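Local structure of phenazine biosynthesis protein, PhzF family (Bacillus anthracis, 3EDN) at the interface of chains A and B. The protein belongs to the PhzF family of diaminopimelate epimerase-like proteins and probably acts as an isomerase or related enzyme of phenazine-type biosynthesis. Coordinates in Å, arbitrary orientation; residue numbers count along the deposited sequence, not the author numbering. Chains: chain A/B, Phenazine biosynthesis protein, PhzF family.

Contact 1: the interface of chains A and B. Residues chain A 55-56, 60, 99; chain B 2, 30.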
loop_
_atom_site.group_PDB
_atom_site.type_symbol
_atom_site.label_atom_id
_atom_site.label_comp_id
_atom_site.label_asym_id
_atom_site.label_seq_id
_atom_site.Cartn_x
_atom_site.Cartn_y
_atom_site.Cartn_z
ATOM N N GLU A 55 -13.978 -2.406 0.739
ATOM C CA GLU A 55 -15.164 -1.865 0.071
ATOM C C GLU A 55 -16.179 -2.946 -0.287
ATOM O O GLU A 55 -17.339 -2.639 -0.573
ATOM C CB GLU A 55 -14.750 -1.165 -1.225
ATOM C CG GLU A 55 -13.898 0.085 -1.030
ATOM C CD GLU A 55 -14.718 1.270 -0.561
ATOM O OE1 GLU A 55 -15.861 1.431 -1.042
ATOM O OE2 GLU A 55 -14.228 2.034 0.296
ATOM N N VAL A 56 -15.746 -4.206 -0.286
ATOM C CA VAL A 56 -16.534 -5.276 -0.903
ATOM C C VAL A 56 -16.670 -6.528 -0.040
ATOM O O VAL A 56 -17.278 -7.505 -0.476
ATOM C CB VAL A 56 -15.934 -5.698 -2.266
ATOM C CG1 VAL A 56 -16.021 -4.561 -3.273
ATOM C CG2 VAL A 56 -14.491 -6.168 -2.101
ATOM N N ARG A 60 -10.434 -6.881 4.645
ATOM C CA ARG A 60 -9.448 -7.179 3.623
ATOM C C ARG A 60 -8.195 -7.665 4.348
ATOM O O ARG A 60 -7.931 -7.280 5.491
ATOM C CB ARG A 60 -9.159 -5.927 2.789
ATOM C CG ARG A 60 -8.079 -6.047 1.732
ATOM C CD ARG A 60 -8.191 -4.855 0.750
ATOM N NE ARG A 60 -8.066 -3.557 1.430
ATOM C CZ ARG A 60 -6.951 -2.827 1.448
ATOM N NH1 ARG A 60 -5.863 -3.242 0.817
ATOM N NH2 ARG A 60 -6.926 -1.666 2.101
ATOM N N GLU A 99 -11.637 -9.902 1.626
ATOM C CA GLU A 99 -11.118 -9.486 0.339
ATOM C C GLU A 99 -9.625 -9.782 0.236
ATOM O O GLU A 99 -8.846 -9.355 1.089
ATOM C CB GLU A 99 -11.365 -8.001 0.102
ATOM C CG GLU A 99 -10.930 -7.608 -1.300
ATOM C CD GLU A 99 -11.051 -6.139 -1.604
ATOM O OE1 GLU A 99 -11.371 -5.348 -0.680
ATOM O OE2 GLU A 99 -10.813 -5.797 -2.793
ATOM N N LYS B 2 -15.701 -1.905 -7.757
ATOM C CA LYS B 2 -15.766 -0.868 -6.736
ATOM C C LYS B 2 -16.185 0.468 -7.313
ATOM O O LYS B 2 -15.670 0.897 -8.353
ATOM C CB LYS B 2 -14.411 -0.720 -6.053
ATOM C CG LYS B 2 -14.003 -1.973 -5.316
ATOM C CD LYS B 2 -12.589 -1.886 -4.803
ATOM C CE LYS B 2 -12.127 -3.256 -4.367
ATOM N NZ LYS B 2 -10.749 -3.245 -3.807
ATOM N N GLY B 30 -9.982 1.489 2.023
ATOM C CA GLY B 30 -10.311 0.218 1.343
ATOM C C GLY B 30 -9.459 -0.062 0.115
ATOM O O GLY B 30 -9.610 -1.113 -0.515
HETATM O O HOH W 1 -11.805 3.208 0.464
HETATM O O HOH W 2 -11.689 -2.784 -0.984
#
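In the two-fold pair of chains of this diaminopimelate epimerase-like protein in the deposited assembly, the N-terminal tail of chain B reaches over to strand 95-100 of chain A, where B:Lys2 meets A:Glu99 tip to tip in a salt bridge. The ammonium NZ of B:Lys2 lies 2.7 Å from the carboxylate OE2 of A:Glu99, on the syn lone pair, the side of the other oxygen. Both side chains are stretched out: A:Glu99 has CG anti to the backbone N (chi1 -175°) and stays extended beyond it, while the lysine continues straight from CG to NZ, which lets the two tips meet. Near the base of the lysine, methylene CG is crossed at about a right angle by A:Val56, whose methyl CG1 packs 3.9 Å away and covers part of the aliphatic stem.

Water 2 ties together polar groups of both chains. This water lies 2.6 Å from the other carboxylate oxygen, OE1 of A:Glu99, and also bonds B:Lys2 NZ; water and salt bridge together engage both oxygens and probably limit rotation of the carboxylate. It also meets the carbonyl O of B:Gly30, at 2.7 Å, and the backbone N of A:Glu55, at 2.9 Å with a nearly straight N-H (174°). Water 1 makes a second bridge, joining A:Glu55 OE2 at 2.7 Å to the backbone N of B:Gly30, so both backbone polar groups of the glycine are linked to chain A through water. The B:Gly30 carbonyl lies over the face of the A:Arg60 guanidinium, O 3.5 Å from NE, a face contact and not an N-H bond; the positive charge may help polarise that carbonyl.

A:Glu55 and A:Val56 belong to the loop between strands 48-52 and 59-64, A:Arg60 to the latter strand; B:Lys2 immediately precedes strand 3-11, and B:Gly30 lies between strand 20-25 and helix 33-43.

Contact 2: the interface of chains A and B. Residues chain A 29-33; chain B 60, 62, 99, 101.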
loop_
_atom_site.group_PDB
_atom_site.type_symbol
_atom_site.label_atom_id
_atom_site.label_comp_id
_atom_site.label_asym_id
_atom_site.label_seq_id
_atom_site.Cartn_x
_atom_site.Cartn_y
_atom_site.Cartn_z
ATOM N N ASP A 29 -4.595 -0.301 8.874
ATOM C CA ASP A 29 -5.088 0.804 8.043
ATOM C C ASP A 29 -4.175 2.023 8.070
ATOM O O ASP A 29 -4.293 2.889 7.206
ATOM C CB ASP A 29 -6.533 1.203 8.406
ATOM C CG ASP A 29 -7.589 0.274 7.784
ATOM O OD1 ASP A 29 -7.305 -0.378 6.753
ATOM O OD2 ASP A 29 -8.710 0.188 8.352
ATOM N N GLY A 30 -3.252 2.079 9.021
ATOM C CA GLY A 30 -2.293 3.191 9.085
ATOM C C GLY A 30 -0.981 3.005 8.343
ATOM O O GLY A 30 -0.067 3.824 8.492
ATOM N N LEU A 31 -0.889 1.947 7.533
ATOM C CA LEU A 31 0.383 1.533 6.924
ATOM C C LEU A 31 0.343 1.521 5.402
ATOM O O LEU A 31 -0.664 1.176 4.797
ATOM C CB LEU A 31 0.735 0.112 7.378
ATOM C CG LEU A 31 0.934 -0.023 8.885
ATOM C CD1 LEU A 31 0.984 -1.467 9.292
ATOM C CD2 LEU A 31 2.211 0.709 9.294
ATOM N N THR A 32 1.461 1.883 4.780
ATOM C CA THR A 32 1.627 1.684 3.348
ATOM C C THR A 32 2.099 0.259 3.061
ATOM O O THR A 32 2.587 -0.440 3.957
ATOM C CB THR A 32 2.692 2.612 2.773
ATOM O OG1 THR A 32 3.983 2.237 3.294
ATOM C CG2 THR A 32 2.394 4.075 3.158
ATOM N N GLU A 33 1.971 -0.148 1.805
ATOM C CA GLU A 33 2.475 -1.445 1.369
ATOM C C GLU A 33 3.987 -1.584 1.584
ATOM O O GLU A 33 4.479 -2.683 1.841
ATOM C CB GLU A 33 2.080 -1.713 -0.088
ATOM C CG GLU A 33 2.744 -0.841 -1.130
ATOM C CD GLU A 33 2.286 0.617 -1.121
ATOM O OE1 GLU A 33 1.169 0.906 -0.648
ATOM O OE2 GLU A 33 3.058 1.474 -1.602
ATOM N N ARG B 60 -3.798 10.671 7.465
ATOM C CA ARG B 60 -2.683 10.392 6.588
ATOM C C ARG B 60 -3.120 10.707 5.160
ATOM O O ARG B 60 -4.302 10.589 4.824
ATOM C CB ARG B 60 -2.277 8.925 6.746
ATOM C CG ARG B 60 -1.117 8.482 5.857
ATOM C CD ARG B 60 -0.560 7.140 6.338
ATOM N NE ARG B 60 -1.543 6.050 6.236
ATOM C CZ ARG B 60 -1.644 5.215 5.204
ATOM N NH1 ARG B 60 -0.834 5.340 4.160
ATOM N NH2 ARG B 60 -2.563 4.257 5.207
ATOM N N ARG B 62 -2.019 10.366 0.854
ATOM C CA ARG B 62 -1.163 10.037 -0.283
ATOM C C ARG B 62 -1.607 10.840 -1.496
ATOM O O ARG B 62 -2.788 11.146 -1.649
ATOM C CB ARG B 62 -1.160 8.529 -0.561
ATOM C CG ARG B 62 -0.386 7.782 0.520
ATOM C CD ARG B 62 -0.385 6.272 0.306
ATOM N NE ARG B 62 0.555 5.861 -0.737
ATOM C CZ ARG B 62 0.861 4.583 -0.987
ATOM N NH1 ARG B 62 0.308 3.599 -0.272
ATOM N NH2 ARG B 62 1.731 4.300 -1.946
ATOM N N GLU B 99 -0.064 12.900 8.376
ATOM C CA GLU B 99 1.043 12.012 8.079
ATOM C C GLU B 99 1.179 11.833 6.575
ATOM O O GLU B 99 0.207 11.514 5.883
ATOM C CB GLU B 99 0.831 10.647 8.751
ATOM C CG GLU B 99 2.000 9.696 8.524
ATOM C CD GLU B 99 1.791 8.311 9.113
ATOM O OE1 GLU B 99 0.664 7.973 9.528
ATOM O OE2 GLU B 99 2.790 7.555 9.167
ATOM N N LYS B 101 4.297 10.419 3.436
ATOM C CA LYS B 101 5.522 9.659 3.254
ATOM C C LYS B 101 6.757 10.504 3.552
ATOM O O LYS B 101 7.765 9.990 4.041
ATOM C CB LYS B 101 5.585 9.108 1.834
ATOM C CG LYS B 101 4.696 7.898 1.630
ATOM C CD LYS B 101 4.608 7.568 0.157
ATOM C CE LYS B 101 4.375 6.116 -0.076
ATOM N NZ LYS B 101 4.818 5.792 -1.454
HETATM O O HOH W 3 0.067 5.564 10.506
#
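B:Arg62 grips A:Glu33 end-on in a bidentate salt bridge, one of the polar links across the two-fold pair of chains that this PhzF-family protein forms in the deposited assembly. Guanidinium NH1 donates to carboxylate OE1 over 2.9 Å, almost straight (172° at the hydrogen), and NH2 donates to OE2 over 3.1 Å. Both oxygens use their syn lone pairs. The two planes are 24° apart, with OE1 in the guanidinium plane and OE2 tilted from it, a slight twist in an otherwise nearly flat pair.

Two residues earlier on the same strand, B:Arg60 turns to backbone instead of carboxylate. Its NH2 donates in the guanidinium plane to the carbonyl O of A:Asp29, 3.0 Å away, the donor tilted from the carbonyl plane. Between the arginines sits A:Thr32, its methyl CG2 3.6 Å from B:Arg60 NH1 and more loosely near B:Arg62 NH1. Water 3 adds a bridge, 2.7 Å from both A:Gly30 O and the carboxylate OE1 of B:Glu99.

A:Glu33 places CG between the backbone N and the carbonyl carbon (chi1 68°) and bends again at chi2, which turns its carboxylate toward chain B; the residue is the first of helix 33-43. Both arginines bend at chi3, bringing their guanidinium groups around to the loop and helix start of chain A. Further out, B:Lys101 NZ lies 4.7 Å from A:Glu33 OE2, not in contact but near enough that its charge may support the carboxylate. B:Arg60 and B:Arg62 project from strand 59-64, and B:Glu99 from strand 95-100, with B:Lys101 just beyond its end.

The C-alpha centres of contact 1 and contact 2 lie about 17 Å apart. Both draw on the same elements with the chains exchanged: strands 59-64 and 95-100 of one subunit face the loop before helix 33-43 of the other. A:Arg60, A:Glu99 and B:Gly30 of contact 1 return as B:Arg60, B:Glu99 and A:Gly30 in contact 2, and two-fold symmetry gives each contact a twin. Contact 1 adds the N-terminal tail and the loop after strand 48-52, while contact 2 extends to the start of the helix. Together they suggest a reciprocal, largely polar and water-bridged seam, which may or may not be the biological dimer.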